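Choline binding protein PCPA (Streptococcus pneumoniae, PDB 4CP6) is a pneumococcal vaccine antigen that carries leucine-rich repeats and probably attaches to the bacterial surface by binding choline. Local coordinates at residues Lys191-Ser203 against Glu218-Leu231. Sequence-based numbering, arbitrary orientation.
Sequences KLTLPKSVKTLGS and EEGNESFASVDGVL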
# COMPACT_ATOMS: atom_id res chain seq x y z
N LYS A 191 -0.28 7.81 12.96
CA LYS A 191 -1.06 8.89 12.34
C LYS A 191 -0.25 9.57 11.29
O LYS A 191 0.99 9.50 11.30
CB LYS A 191 -1.55 9.90 13.40
CG LYS A 191 -0.43 10.65 14.14
CD LYS A 191 -0.99 11.48 15.30
CE LYS A 191 0.03 12.48 15.83
NZ LYS A 191 -0.43 13.11 17.11
N LEU A 192 -0.95 10.24 10.37
CA LEU A 192 -0.36 11.00 9.28
C LEU A 192 -1.35 12.11 8.93
O LEU A 192 -2.55 11.86 8.97
CB LEU A 192 -0.16 10.06 8.05
CG LEU A 192 0.48 10.64 6.80
CD1 LEU A 192 1.96 10.95 7.04
CD2 LEU A 192 0.33 9.70 5.63
N THR A 193 -0.85 13.31 8.59
CA THR A 193 -1.69 14.41 8.10
C THR A 193 -1.23 14.79 6.72
O THR A 193 -0.09 15.26 6.54
CB THR A 193 -1.60 15.62 9.00
OG1 THR A 193 -2.04 15.25 10.30
CG2 THR A 193 -2.49 16.77 8.49
N LEU A 194 -2.14 14.65 5.74
CA LEU A 194 -1.82 15.06 4.37
C LEU A 194 -1.92 16.58 4.24
O LEU A 194 -2.97 17.15 4.52
CB LEU A 194 -2.75 14.38 3.34
CG LEU A 194 -2.72 12.85 3.29
CD1 LEU A 194 -3.73 12.33 2.27
CD2 LEU A 194 -1.32 12.34 2.94
N PRO A 195 -0.88 17.23 3.71
CA PRO A 195 -0.96 18.69 3.55
C PRO A 195 -2.07 19.11 2.58
O PRO A 195 -2.52 18.34 1.71
CB PRO A 195 0.41 19.08 3.00
CG PRO A 195 1.33 18.01 3.54
CD PRO A 195 0.48 16.73 3.46
N LYS A 196 -2.49 20.38 2.70
CA LYS A 196 -3.51 20.98 1.85
C LYS A 196 -3.12 20.92 0.36
O LYS A 196 -3.99 20.85 -0.51
CB LYS A 196 -3.71 22.44 2.30
CG LYS A 196 -4.64 23.30 1.45
CD LYS A 196 -4.66 24.77 1.93
CE LYS A 196 -5.54 25.61 1.03
NZ LYS A 196 -4.97 25.76 -0.34
N SER A 197 -1.81 20.93 0.06
CA SER A 197 -1.34 20.94 -1.32
C SER A 197 -1.43 19.58 -2.07
O SER A 197 -1.24 19.54 -3.29
CB SER A 197 0.14 21.36 -1.32
OG SER A 197 0.86 20.62 -0.35
N VAL A 198 -1.66 18.46 -1.34
CA VAL A 198 -1.63 17.13 -1.95
C VAL A 198 -2.80 16.97 -2.90
O VAL A 198 -3.96 17.10 -2.48
CB VAL A 198 -1.60 16.00 -0.90
CG1 VAL A 198 -1.61 14.63 -1.59
CG2 VAL A 198 -0.36 16.13 0.00
N LYS A 199 -2.48 16.71 -4.18
CA LYS A 199 -3.51 16.56 -5.21
C LYS A 199 -3.66 15.12 -5.68
O LYS A 199 -4.75 14.75 -6.12
CB LYS A 199 -3.15 17.44 -6.41
CG LYS A 199 -4.25 17.51 -7.46
CD LYS A 199 -3.89 18.42 -8.63
CE LYS A 199 -5.00 18.43 -9.64
NZ LYS A 199 -4.71 19.36 -10.77
N THR A 200 -2.56 14.32 -5.65
CA THR A 200 -2.58 12.98 -6.22
C THR A 200 -1.94 12.02 -5.24
O THR A 200 -0.85 12.30 -4.71
CB THR A 200 -1.78 13.01 -7.53
OG1 THR A 200 -2.41 13.94 -8.42
CG2 THR A 200 -1.70 11.63 -8.21
N LEU A 201 -2.60 10.86 -5.06
CA LEU A 201 -2.10 9.73 -4.28
C LEU A 201 -2.07 8.51 -5.15
O LEU A 201 -3.07 8.21 -5.79
CB LEU A 201 -2.99 9.42 -3.05
CG LEU A 201 -3.10 10.53 -2.04
CD1 LEU A 201 -4.10 10.17 -0.96
CD2 LEU A 201 -1.76 10.89 -1.40
N GLY A 202 -0.94 7.82 -5.17
CA GLY A 202 -0.85 6.58 -5.93
C GLY A 202 -1.60 5.47 -5.23
O GLY A 202 -2.11 5.63 -4.11
N SER A 203 -1.70 4.35 -5.91
CA SER A 203 -2.48 3.24 -5.35
C SER A 203 -1.74 2.52 -4.22
O SER A 203 -0.50 2.59 -4.10
CB SER A 203 -2.84 2.24 -6.44
OG SER A 203 -1.63 1.75 -6.98
N GLU A 218 -5.34 18.13 5.91
CA GLU A 218 -5.30 19.54 6.28
C GLU A 218 -6.50 20.27 5.69
O GLU A 218 -6.92 20.00 4.56
CB GLU A 218 -4.02 20.18 5.78
CG GLU A 218 -3.78 21.58 6.31
CD GLU A 218 -2.44 22.21 5.96
OE1 GLU A 218 -1.74 21.65 5.10
OE2 GLU A 218 -2.07 23.25 6.55
N GLU A 219 -7.07 21.20 6.47
CA GLU A 219 -8.20 22.01 6.01
C GLU A 219 -7.86 22.70 4.68
O GLU A 219 -6.76 23.26 4.53
CB GLU A 219 -8.52 23.07 7.09
CG GLU A 219 -9.56 24.13 6.75
CD GLU A 219 -10.96 23.65 6.45
OE1 GLU A 219 -11.35 22.60 7.02
OE2 GLU A 219 -11.67 24.31 5.66
N GLY A 220 -8.79 22.65 3.72
CA GLY A 220 -8.58 23.31 2.45
C GLY A 220 -8.10 22.42 1.33
O GLY A 220 -8.00 22.89 0.19
N ASN A 221 -7.76 21.14 1.62
CA ASN A 221 -7.33 20.24 0.55
C ASN A 221 -8.48 20.09 -0.44
O ASN A 221 -9.61 19.89 -0.02
CB ASN A 221 -6.93 18.90 1.15
CG ASN A 221 -6.32 17.98 0.12
OD1 ASN A 221 -6.99 17.54 -0.83
ND2 ASN A 221 -5.00 17.70 0.25
N GLU A 222 -8.19 20.25 -1.73
CA GLU A 222 -9.25 20.22 -2.75
C GLU A 222 -9.51 18.85 -3.35
O GLU A 222 -10.46 18.71 -4.12
CB GLU A 222 -8.90 21.20 -3.90
CG GLU A 222 -8.93 22.67 -3.50
CD GLU A 222 -8.33 23.65 -4.50
OE1 GLU A 222 -7.92 23.22 -5.60
OE2 GLU A 222 -8.26 24.85 -4.16
N SER A 223 -8.67 17.84 -3.03
CA SER A 223 -8.76 16.52 -3.67
C SER A 223 -9.16 15.40 -2.74
O SER A 223 -9.63 14.35 -3.22
CB SER A 223 -7.41 16.20 -4.31
OG SER A 223 -7.09 17.23 -5.25
N PHE A 224 -8.96 15.59 -1.42
CA PHE A 224 -9.19 14.54 -0.42
C PHE A 224 -9.89 15.06 0.79
O PHE A 224 -9.88 16.27 1.05
CB PHE A 224 -7.82 13.95 0.04
CG PHE A 224 -7.04 13.42 -1.13
CD1 PHE A 224 -7.40 12.23 -1.75
CD2 PHE A 224 -5.99 14.15 -1.67
CE1 PHE A 224 -6.73 11.78 -2.90
CE2 PHE A 224 -5.32 13.71 -2.81
CZ PHE A 224 -5.69 12.53 -3.41
N ALA A 225 -10.55 14.14 1.52
CA ALA A 225 -11.21 14.42 2.78
C ALA A 225 -10.95 13.33 3.78
O ALA A 225 -10.69 12.17 3.40
CB ALA A 225 -12.70 14.62 2.58
N SER A 226 -10.99 13.69 5.06
CA SER A 226 -10.82 12.76 6.17
C SER A 226 -12.09 12.83 7.00
O SER A 226 -12.46 13.92 7.44
CB SER A 226 -9.62 13.14 7.03
OG SER A 226 -9.57 12.26 8.15
N VAL A 227 -12.77 11.69 7.18
CA VAL A 227 -13.99 11.64 8.00
C VAL A 227 -13.78 10.61 9.09
O VAL A 227 -13.66 9.41 8.80
CB VAL A 227 -15.27 11.33 7.20
CG1 VAL A 227 -16.51 11.39 8.12
CG2 VAL A 227 -15.43 12.27 5.99
N ASP A 228 -13.65 11.06 10.34
CA ASP A 228 -13.42 10.15 11.47
C ASP A 228 -12.17 9.28 11.23
O ASP A 228 -12.10 8.11 11.65
CB ASP A 228 -14.69 9.34 11.80
CG ASP A 228 -15.85 10.22 12.25
OD1 ASP A 228 -15.61 11.15 13.06
OD2 ASP A 228 -16.98 10.01 11.77
N GLY A 229 -11.19 9.90 10.60
CA GLY A 229 -9.89 9.29 10.35
C GLY A 229 -9.81 8.42 9.12
O GLY A 229 -8.73 7.91 8.82
N VAL A 230 -10.91 8.30 8.37
CA VAL A 230 -11.01 7.51 7.12
C VAL A 230 -10.74 8.42 5.95
O VAL A 230 -11.34 9.49 5.85
CB VAL A 230 -12.39 6.83 6.99
CG1 VAL A 230 -12.45 5.94 5.75
CG2 VAL A 230 -12.69 5.99 8.23
N LEU A 231 -9.83 8.01 5.05
CA LEU A 231 -9.44 8.81 3.90
C LEU A 231 -10.33 8.53 2.69
O LEU A 231 -10.47 7.38 2.27
CB LEU A 231 -7.97 8.53 3.57
CG LEU A 231 -7.38 9.25 2.36
CD1 LEU A 231 -7.26 10.76 2.60
CD2 LEU A 231 -5.99 8.68 2.07
O HOH W 1 -5.66 21.43 -2.51
O HOH W 2 -5.62 18.99 -3.72
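The buried carboxamide of Asn221 ties two backbone turns together with all of its polar capacity. Asn221 ND2 donates to both Pro195 O (2.9 Å) and Val198 O (3.0 Å), bridging the neighbouring loop, while OD1 turns back on its own chain, where Ser223 N closes an Asx turn and Phe224 N, from the opposite face of the carboxamide plane, extends it to an Asx motif. With CG anti to the backbone N (chi1 -173°), the amide is carried in under the type I turn Pro195-Val198, and four bonds then fix its rotation. Pro195 O also takes the turn-closing bond from Val198 N.

Glu218 grips the start of the same turn twice: its N makes a nearly straight bond to Leu194 O (2.9 Å), and its extended side chain brings OE1 to Lys196 N (2.8 Å), met on the anti side and 28° out of the carboxylate plane. The aliphatic chain of Lys196 lies across Gly220, whose positive phi belongs to the type II turn Glu218-Asn221.

The two segments appear to be successive coils of the leucine-rich-repeat solenoid. Strand 191-194 pairs in parallel with strand 214-217, but strand 200-201 is not continued by strand 224-227, which instead forms a hairpin with 230-233 through a type I' turn. Side chains fill the interval. Phe224 offers one ring face to Leu201 CD1, a CH-pi contact 3.8 Å from the centroid, while Val198 O lies at the ring edge in its plane. Leu231 extends this apolar layer, CD1 meeting Leu194 CD1 and CD2 meeting Leu201 CD1, with Ile240 of strand 238-241 also touching Phe224 and Leu231. Two waters extend the contact: one links Lys196 O to Glu222 N, the other joins Val198 O to Ser223 OG.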